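Triphenylmethane reductase (Citrobacter sp., PDB 2JL1) probably uses NADP(H) to reduce triphenylmethane dyes, as a bacterial oxidoreductase of the NmrA-like family with a Rossmann-type nucleotide-binding fold. Local coordinates at residues A[161-173]-A[199-213]. Sequence-based numbering, arbitrary orientation.
Sequences IVTNAGSGIVNSV and VSNQPWTFDELAQIL
V170 lies over one face of the W204 indole, its CB 3.8 Å from the centroid of the six-membered ring in a CH-pi contact. S172 OG and F206 CD2 lie at the indole edge, in its plane; W204 NE1 donates to S172 OG (3.0 Å), hydrogen-bonded also to T144 OG1. F206 is sandwiched: W204 CZ3 sits over the centre of one face, and T163 CG2 over the opposite face, displaced toward the rim, 4.1 Å from the centroid. T163 OG1, 80° from the backbone N (chi1), accepts from A165 N in an ST turn and is hydrogen-bonded to H223 NE2, while CG2 meets the ring. V170 and W204 also form an isolated antiparallel hydrogen-bonded pair, V170 N to W204 O at 2.9 Å and W204 N to V170 O at 3.1 Å; S200 N to N171 O (2.9 Å) extends the seam. Two waters link G166 O to the first turn of helix 206-217, one reaching F206 N, the other D207 N. Farther along the helix, I161 CD1 packs against L209, A210 and L213. Strand 161-163 and helix 206-213 run nearly antiparallel (167°) beyond the Rossmann sheet; the loops flanking them pair and lead back toward the NADP site of this NmrA-like fold.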
loop_
_atom_site.group_PDB
_atom_site.type_symbol
_atom_site.label_atom_id
_atom_site.label_comp_id
_atom_site.label_asym_id
_atom_site.label_seq_id
_atom_site.Cartn_x
_atom_site.Cartn_y
_atom_site.Cartn_z
ATOM N N ILE A 161 16.527 31.113 15.511
ATOM C CA ILE A 161 15.933 29.830 15.142
ATOM C C ILE A 161 16.930 29.196 14.176
ATOM O O ILE A 161 17.223 29.784 13.137
ATOM C CB ILE A 161 14.582 30.006 14.410
ATOM C CG1 ILE A 161 13.545 30.658 15.330
ATOM C CG2 ILE A 161 14.065 28.666 13.910
ATOM C CD1 ILE A 161 12.217 31.045 14.605
ATOM N N VAL A 162 17.457 28.021 14.534
ATOM C CA VAL A 162 18.482 27.332 13.741
ATOM C C VAL A 162 17.851 26.123 13.028
ATOM O O VAL A 162 17.279 25.227 13.681
ATOM C CB VAL A 162 19.699 26.898 14.645
ATOM C CG1 VAL A 162 20.790 26.199 13.832
ATOM C CG2 VAL A 162 20.302 28.093 15.342
ATOM N N THR A 163 17.874 26.132 11.695
ATOM C CA THR A 163 17.324 25.022 10.905
ATOM C C THR A 163 18.179 24.784 9.691
ATOM O O THR A 163 18.900 25.663 9.267
ATOM C CB THR A 163 15.925 25.362 10.300
ATOM O OG1 THR A 163 16.101 26.166 9.128
ATOM C CG2 THR A 163 15.052 26.098 11.278
ATOM N N ASN A 164 18.044 23.610 9.084
ATOM C CA ASN A 164 18.593 23.407 7.744
ATOM C C ASN A 164 17.511 23.413 6.656
ATOM O O ASN A 164 17.675 22.756 5.630
ATOM C CB ASN A 164 19.427 22.113 7.679
ATOM C CG ASN A 164 18.672 20.901 8.193
ATOM O OD1 ASN A 164 18.098 20.937 9.277
ATOM N ND2 ASN A 164 18.675 19.813 7.422
ATOM N N ALA A 165 16.451 24.207 6.852
ATOM C CA ALA A 165 15.314 24.273 5.916
ATOM C C ALA A 165 15.471 25.292 4.797
ATOM O O ALA A 165 14.661 25.326 3.873
ATOM C CB ALA A 165 14.015 24.561 6.675
ATOM N N GLY A 166 16.501 26.124 4.866
ATOM C CA GLY A 166 16.647 27.247 3.950
ATOM C C GLY A 166 15.391 28.103 3.880
ATOM O O GLY A 166 14.802 28.475 4.916
ATOM N N SER A 167 14.972 28.394 2.647
ATOM C CA SER A 167 13.795 29.174 2.387
ATOM C C SER A 167 12.671 28.250 1.943
ATOM O O SER A 167 11.756 28.675 1.267
ATOM C CB SER A 167 14.094 30.235 1.312
ATOM O OG SER A 167 14.343 29.625 0.054
ATOM N N GLY A 168 12.749 26.981 2.356
ATOM C CA GLY A 168 11.724 26.006 2.098
ATOM C C GLY A 168 10.371 26.477 2.620
ATOM O O GLY A 168 10.263 27.094 3.687
ATOM N N ILE A 169 9.351 26.240 1.807
ATOM C CA ILE A 169 8.002 26.688 2.090
ATOM C C ILE A 169 7.256 25.656 2.957
ATOM O O ILE A 169 7.386 24.448 2.738
ATOM C CB ILE A 169 7.264 26.964 0.760
ATOM C CG1 ILE A 169 7.923 28.166 0.037
ATOM C CG2 ILE A 169 5.781 27.220 0.995
ATOM C CD1 ILE A 169 7.468 28.301 -1.435
ATOM N N VAL A 170 6.470 26.130 3.929
ATOM C CA VAL A 170 5.802 25.239 4.871
ATOM C C VAL A 170 4.279 25.434 4.843
ATOM O O VAL A 170 3.771 26.501 5.170
ATOM C CB VAL A 170 6.341 25.409 6.330
ATOM C CG1 VAL A 170 5.773 24.315 7.261
ATOM C CG2 VAL A 170 7.890 25.348 6.376
ATOM N N ASN A 171 3.563 24.362 4.530
ATOM C CA ASN A 171 2.095 24.380 4.393
ATOM C C ASN A 171 1.418 23.752 5.626
ATOM O O ASN A 171 0.254 23.298 5.566
ATOM C CB ASN A 171 1.716 23.623 3.114
ATOM C CG ASN A 171 2.072 22.145 3.203
ATOM O OD1 ASN A 171 2.593 21.679 4.246
ATOM N ND2 ASN A 171 1.802 21.400 2.136
ATOM N N SER A 172 2.145 23.744 6.749
ATOM C CA SER A 172 1.673 23.120 7.993
ATOM C C SER A 172 0.348 23.674 8.513
ATOM O O SER A 172 -0.022 24.812 8.236
ATOM C CB SER A 172 2.739 23.216 9.091
ATOM O OG SER A 172 2.892 24.565 9.546
ATOM N N VAL A 173 -0.389 22.864 9.253
ATOM C CA VAL A 173 -1.560 23.372 9.973
ATOM C C VAL A 173 -1.552 22.736 11.365
ATOM O O VAL A 173 -1.002 21.652 11.554
ATOM C CB VAL A 173 -2.885 23.069 9.237
ATOM C CG1 VAL A 173 -3.030 23.889 7.943
ATOM C CG2 VAL A 173 -2.982 21.593 8.929
ATOM N N VAL A 199 -4.104 21.043 4.194
ATOM C CA VAL A 199 -2.916 21.861 4.340
ATOM C C VAL A 199 -3.325 23.343 4.335
ATOM O O VAL A 199 -4.495 23.707 4.075
ATOM C CB VAL A 199 -1.884 21.609 3.193
ATOM C CG1 VAL A 199 -1.520 20.132 3.065
ATOM C CG2 VAL A 199 -2.409 22.125 1.863
ATOM N N SER A 200 -2.348 24.198 4.585
ATOM C CA SER A 200 -2.575 25.647 4.594
ATOM C C SER A 200 -2.509 26.208 3.193
ATOM O O SER A 200 -1.650 25.814 2.420
ATOM C CB SER A 200 -1.471 26.328 5.396
ATOM O OG SER A 200 -1.729 27.711 5.517
ATOM N N ASN A 201 -3.374 27.173 2.892
ATOM C CA ASN A 201 -3.204 27.988 1.691
ATOM C C ASN A 201 -2.610 29.375 2.012
ATOM O O ASN A 201 -2.760 30.332 1.252
ATOM C CB ASN A 201 -4.521 28.087 0.898
ATOM C CG ASN A 201 -5.686 28.560 1.741
ATOM O OD1 ASN A 201 -5.517 29.047 2.868
ATOM N ND2 ASN A 201 -6.892 28.397 1.200
ATOM N N GLN A 202 -1.936 29.453 3.154
ATOM C CA GLN A 202 -1.117 30.606 3.533
ATOM C C GLN A 202 0.205 30.106 4.136
ATOM O O GLN A 202 0.453 30.243 5.341
ATOM C CB GLN A 202 -1.851 31.517 4.520
ATOM C CG GLN A 202 -3.132 32.126 3.969
ATOM C CD GLN A 202 -3.799 33.013 4.988
ATOM O OE1 GLN A 202 -4.532 32.531 5.877
ATOM N NE2 GLN A 202 -3.519 34.311 4.903
ATOM N N PRO A 203 1.073 29.546 3.292
ATOM C CA PRO A 203 2.322 28.943 3.775
ATOM C C PRO A 203 3.315 30.008 4.268
ATOM O O PRO A 203 3.130 31.205 4.001
ATOM C CB PRO A 203 2.861 28.201 2.540
ATOM C CG PRO A 203 2.244 28.936 1.340
ATOM C CD PRO A 203 0.925 29.479 1.816
ATOM N N TRP A 204 4.351 29.552 4.962
ATOM C CA TRP A 204 5.310 30.432 5.636
ATOM C C TRP A 204 6.718 29.872 5.454
ATOM O O TRP A 204 6.904 28.763 4.942
ATOM C CB TRP A 204 4.951 30.537 7.129
ATOM C CG TRP A 204 4.765 29.186 7.862
ATOM C CD1 TRP A 204 3.625 28.452 7.925
ATOM C CD2 TRP A 204 5.737 28.482 8.668
ATOM N NE1 TRP A 204 3.817 27.326 8.683
ATOM C CE2 TRP A 204 5.098 27.320 9.165
ATOM C CE3 TRP A 204 7.074 28.725 9.018
ATOM C CZ2 TRP A 204 5.757 26.383 9.984
ATOM C CZ3 TRP A 204 7.736 27.802 9.826
ATOM C CH2 TRP A 204 7.080 26.640 10.303
ATOM N N THR A 205 7.714 30.654 5.839
ATOM C CA THR A 205 9.080 30.204 5.779
ATOM C C THR A 205 9.628 30.417 7.183
ATOM O O THR A 205 8.995 31.117 8.019
ATOM C CB THR A 205 9.901 31.025 4.754
ATOM O OG1 THR A 205 9.841 32.414 5.108
ATOM C CG2 THR A 205 9.333 30.834 3.310
ATOM N N PHE A 206 10.803 29.872 7.448
ATOM C CA PHE A 206 11.408 30.084 8.768
ATOM C C PHE A 206 11.896 31.517 9.005
ATOM O O PHE A 206 11.849 32.003 10.133
ATOM C CB PHE A 206 12.471 29.030 9.057
ATOM C CG PHE A 206 11.884 27.710 9.428
ATOM C CD1 PHE A 206 11.622 26.751 8.454
ATOM C CD2 PHE A 206 11.521 27.442 10.754
ATOM C CE1 PHE A 206 11.052 25.526 8.791
ATOM C CE2 PHE A 206 10.916 26.199 11.103
ATOM C CZ PHE A 206 10.679 25.253 10.111
ATOM N N ASP A 207 12.331 32.198 7.944
ATOM C CA ASP A 207 12.537 33.649 8.006
ATOM C C ASP A 207 11.322 34.377 8.569
ATOM O O ASP A 207 11.467 35.212 9.461
ATOM C CB ASP A 207 12.897 34.225 6.632
ATOM C CG ASP A 207 14.363 34.092 6.313
ATOM O OD1 ASP A 207 15.122 33.501 7.112
ATOM O OD2 ASP A 207 14.779 34.621 5.269
ATOM N N GLU A 208 10.141 34.058 8.043
ATOM C CA GLU A 208 8.864 34.616 8.483
ATOM C C GLU A 208 8.548 34.258 9.938
ATOM O O GLU A 208 8.080 35.098 10.697
ATOM C CB GLU A 208 7.702 34.113 7.617
ATOM C CG GLU A 208 6.403 34.836 7.949
ATOM C CD GLU A 208 5.232 34.472 7.061
ATOM O OE1 GLU A 208 5.399 33.697 6.089
ATOM O OE2 GLU A 208 4.136 35.009 7.340
ATOM N N LEU A 209 8.790 32.998 10.312
ATOM C CA LEU A 209 8.616 32.592 11.694
ATOM C C LEU A 209 9.496 33.401 12.648
ATOM O O LEU A 209 9.054 33.754 13.747
ATOM C CB LEU A 209 8.913 31.085 11.874
ATOM C CG LEU A 209 8.694 30.518 13.292
ATOM C CD1 LEU A 209 7.273 30.823 13.797
ATOM C CD2 LEU A 209 8.954 29.011 13.303
ATOM N N ALA A 210 10.749 33.637 12.269
ATOM C CA ALA A 210 11.659 34.418 13.133
ATOM C C ALA A 210 11.168 35.864 13.279
ATOM O O ALA A 210 11.293 36.482 14.364
ATOM C CB ALA A 210 13.093 34.373 12.600
ATOM N N GLN A 211 10.590 36.395 12.204
ATOM C CA GLN A 211 10.098 37.785 12.189
ATOM C C GLN A 211 8.865 37.872 13.051
ATOM O O GLN A 211 8.745 38.792 13.843
ATOM C CB GLN A 211 9.816 38.299 10.749
ATOM C CG GLN A 211 9.044 39.650 10.674
ATOM C CD GLN A 211 9.853 40.870 11.122
ATOM O OE1 GLN A 211 11.085 40.897 11.010
ATOM N NE2 GLN A 211 9.155 41.893 11.636
ATOM N N ILE A 212 7.971 36.897 12.930
ATOM C CA ILE A 212 6.803 36.816 13.801
ATOM C C ILE A 212 7.187 36.632 15.272
ATOM O O ILE A 212 6.625 37.307 16.135
ATOM C CB ILE A 212 5.819 35.693 13.343
ATOM C CG1 ILE A 212 5.116 36.090 12.032
ATOM C CG2 ILE A 212 4.793 35.408 14.401
ATOM C CD1 ILE A 212 4.487 34.894 11.307
ATOM N N LEU A 213 8.124 35.726 15.571
ATOM C CA LEU A 213 8.616 35.555 16.955
ATOM C C LEU A 213 9.231 36.852 17.513
ATOM O O LEU A 213 9.037 37.192 18.700
ATOM C CB LEU A 213 9.645 34.429 17.010
ATOM C CG LEU A 213 10.088 33.729 18.302
ATOM C CD1 LEU A 213 8.924 33.427 19.242
ATOM C CD2 LEU A 213 10.852 32.449 17.919
HETATM O O HOH W 1 13.374 31.071 5.363
HETATM O O HOH W 2 11.939 28.173 5.351
#